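Local coordinates for endonuclease V (Streptomyces avermitilis, PDB 3GOC), which probably repairs deaminated DNA, using magnesium to nick the strand at the second phosphodiester bond 3' to a deoxyinosine, at residues 96-101 with 131-136. Sequence-based numbering, arbitrary orientation.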
ATOM      1  N   THR A  96      12.843  -2.614  26.526  1.00  4.67           N
ATOM      2  CA  THR A  96      13.316  -1.326  26.034  1.00  3.66           C
ATOM      3  C   THR A  96      12.448  -0.804  24.892  1.00  6.05           C
ATOM      4  O   THR A  96      12.240   0.402  24.768  1.00  6.04           O
ATOM      5  CB  THR A  96      14.796  -1.428  25.599  1.00  4.16           C
ATOM      6  OG1 THR A  96      15.573  -1.912  26.702  1.00  5.51           O
ATOM      7  CG2 THR A  96      15.334  -0.066  25.194  1.00  6.17           C
ATOM      8  N   VAL A  97      11.944  -1.711  24.060  1.00  6.39           N
ATOM      9  CA  VAL A  97      11.072  -1.326  22.952  1.00  5.62           C
ATOM     10  C   VAL A  97       9.761  -0.792  23.532  1.00  6.82           C
ATOM     11  O   VAL A  97       9.226   0.219  23.061  1.00  5.66           O
ATOM     12  CB  VAL A  97      10.774  -2.531  22.025  1.00  5.65           C
ATOM     13  CG1 VAL A  97       9.724  -2.154  20.983  1.00  9.37           C
ATOM     14  CG2 VAL A  97      12.056  -2.968  21.330  1.00  7.72           C
ATOM     15  N   LEU A  98       9.243  -1.472  24.553  1.00  6.00           N
ATOM     16  CA  LEU A  98       8.004  -1.025  25.189  1.00  4.78           C
ATOM     17  C   LEU A  98       8.211   0.369  25.776  1.00  7.10           C
ATOM     18  O   LEU A  98       7.316   1.209  25.720  1.00  7.55           O
ATOM     19  CB  LEU A  98       7.583  -2.005  26.293  1.00  5.06           C
ATOM     20  CG  LEU A  98       7.092  -3.378  25.815  1.00  3.82           C
ATOM     21  CD1 LEU A  98       6.906  -4.290  27.016  1.00  9.41           C
ATOM     22  CD2 LEU A  98       5.791  -3.234  25.037  1.00  9.24           C
ATOM     23  N   ALA A  99       9.401   0.618  26.318  1.00  6.63           N
ATOM     24  CA  ALA A  99       9.713   1.917  26.911  1.00  8.91           C
ATOM     25  C   ALA A  99       9.750   3.027  25.862  1.00  9.09           C
ATOM     26  O   ALA A  99       9.286   4.148  26.104  1.00  7.91           O
ATOM     27  CB  ALA A  99      11.046   1.845  27.652  1.00  7.55           C
ATOM     28  N   ALA A 100      10.312   2.731  24.696  1.00  7.19           N
ATOM     29  CA  ALA A 100      10.373   3.734  23.639  1.00  4.95           C
ATOM     30  C   ALA A 100       8.959   4.063  23.174  1.00  7.56           C
ATOM     31  O   ALA A 100       8.627   5.229  22.953  1.00  6.81           O
ATOM     32  CB  ALA A 100      11.219   3.229  22.464  1.00  8.43           C
ATOM     33  N   LEU A 101       8.120   3.040  23.018  1.00  5.73           N
ATOM     34  CA  LEU A 101       6.741   3.281  22.586  1.00  6.59           C
ATOM     35  C   LEU A 101       5.998   4.094  23.636  1.00  5.67           C
ATOM     36  O   LEU A 101       5.252   5.019  23.306  1.00  7.78           O
ATOM     37  CB  LEU A 101       6.015   1.950  22.350  1.00  4.03           C
ATOM     38  CG  LEU A 101       6.474   1.149  21.126  1.00  6.26           C
ATOM     39  CD1 LEU A 101       5.961  -0.272  21.248  1.00 11.11           C
ATOM     40  CD2 LEU A 101       5.967   1.799  19.842  1.00  6.29           C
ATOM     41  N   GLY A 131       3.202  -7.310  19.716  1.00  5.47           N
ATOM     42  CA  GLY A 131       1.784  -7.128  19.455  1.00  4.74           C
ATOM     43  C   GLY A 131       0.905  -7.568  20.614  1.00 10.90           C
ATOM     44  O   GLY A 131       0.015  -6.839  21.060  1.00  8.28           O
ATOM     45  N   VAL A 132       1.151  -8.771  21.116  1.00  8.68           N
ATOM     46  CA  VAL A 132       0.359  -9.287  22.224  1.00  9.07           C
ATOM     47  C   VAL A 132       0.540  -8.489  23.520  1.00 10.00           C
ATOM     48  O   VAL A 132      -0.418  -8.296  24.273  1.00 11.76           O
ATOM     49  CB  VAL A 132       0.676 -10.777  22.472  1.00  9.32           C
ATOM     50  CG1 VAL A 132       0.013 -11.252  23.762  1.00 17.65           C
ATOM     51  CG2 VAL A 132       0.168 -11.599  21.291  1.00 10.21           C
ATOM     52  N   LEU A 133       1.755  -8.014  23.783  1.00  7.94           N
ATOM     53  CA  LEU A 133       1.996  -7.243  25.001  1.00  7.56           C
ATOM     54  C   LEU A 133       1.368  -5.851  24.957  1.00 12.91           C
ATOM     55  O   LEU A 133       0.904  -5.344  25.979  1.00 15.81           O
ATOM     56  CB  LEU A 133       3.497  -7.112  25.264  1.00  7.01           C
ATOM     57  CG  LEU A 133       4.235  -8.409  25.607  1.00  8.53           C
ATOM     58  CD1 LEU A 133       5.711  -8.112  25.809  1.00  8.21           C
ATOM     59  CD2 LEU A 133       3.637  -9.031  26.861  1.00  8.44           C
ATOM     60  N   THR A 134       1.359  -5.238  23.777  1.00  9.11           N
ATOM     61  CA  THR A 134       0.798  -3.899  23.619  1.00  7.08           C
ATOM     62  C   THR A 134      -0.676  -3.933  23.251  1.00 10.52           C
ATOM     63  O   THR A 134      -1.405  -2.967  23.490  1.00 12.31           O
ATOM     64  CB  THR A 134       1.512  -3.107  22.507  1.00  9.98           C
ATOM     65  OG1 THR A 134       1.345  -3.788  21.256  1.00  8.27           O
ATOM     66  CG2 THR A 134       2.996  -2.960  22.814  1.00 10.67           C
ATOM     67  N   GLY A 135      -1.101  -5.049  22.669  1.00  9.60           N
ATOM     68  CA  GLY A 135      -2.476  -5.190  22.231  1.00 10.46           C
ATOM     69  C   GLY A 135      -2.690  -4.466  20.911  1.00  8.33           C
ATOM     70  O   GLY A 135      -3.814  -4.377  20.426  1.00 11.02           O
ATOM     71  N   LEU A 136      -1.609  -3.975  20.311  1.00  9.55           N
ATOM     72  CA  LEU A 136      -1.700  -3.221  19.063  1.00  8.03           C
ATOM     73  C   LEU A 136      -1.366  -4.011  17.804  1.00  4.62           C
ATOM     74  O   LEU A 136      -0.689  -5.034  17.859  1.00  5.07           O
ATOM     75  CB  LEU A 136      -0.773  -2.005  19.139  1.00  9.81           C
ATOM     76  CG  LEU A 136      -1.007  -1.088  20.349  1.00 15.43           C
ATOM     77  CD1 LEU A 136       0.126  -0.078  20.447  1.00 17.95           C
ATOM     78  CD2 LEU A 136      -2.359  -0.387  20.227  1.00 23.81           C
TER
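Leu98 and Thr134 meet methyl to methyl: CD2 of Leu98 lies 3.6 Å from CG2 of Thr134, the closest approach between the helical segment 96-101 and segment 131-136. A chi1 of 61° sets OG1 of Thr134 between its backbone N and carbonyl carbon and leaves CG2 anti to the carbonyl carbon, facing Leu98. The hydroxyl oxygen accepts the backbone N-H of Leu136 at 3.1 Å from Leu136 N (N-H...O angle 159°), an ST turn, and is also hydrogen-bonded to the carbonyl O of Leu130. Both partners of OG1 thus belong to its own helix and the turn that follows; no hydrogen bond crosses the contact, and its three close pairs are all methyl carbons. Against this tight point stands a thinner edge, where Leu98 CD1 reaches Leu133 CD1 only at 4.2 Å, the two side chains crossing at about a right angle. Leu101 CD1, 4.3 Å from the same Thr134 CG2, is equally loose. All four residues remain partly exposed, and 143 Å² is buried in total, as befits a surface contact. A serine here would probably leave Leu98 CD2 and Leu101 CD1 without the methyl they share, opening a gap between the helices. Helix 94-102 is thus joined to the C-terminal end of helix 126-134, whose Leu130 is touched by Val97, Leu98 and Leu101, while Leu101 also packs on Ala60 of strand 55-64 in the central RNase H-like sheet.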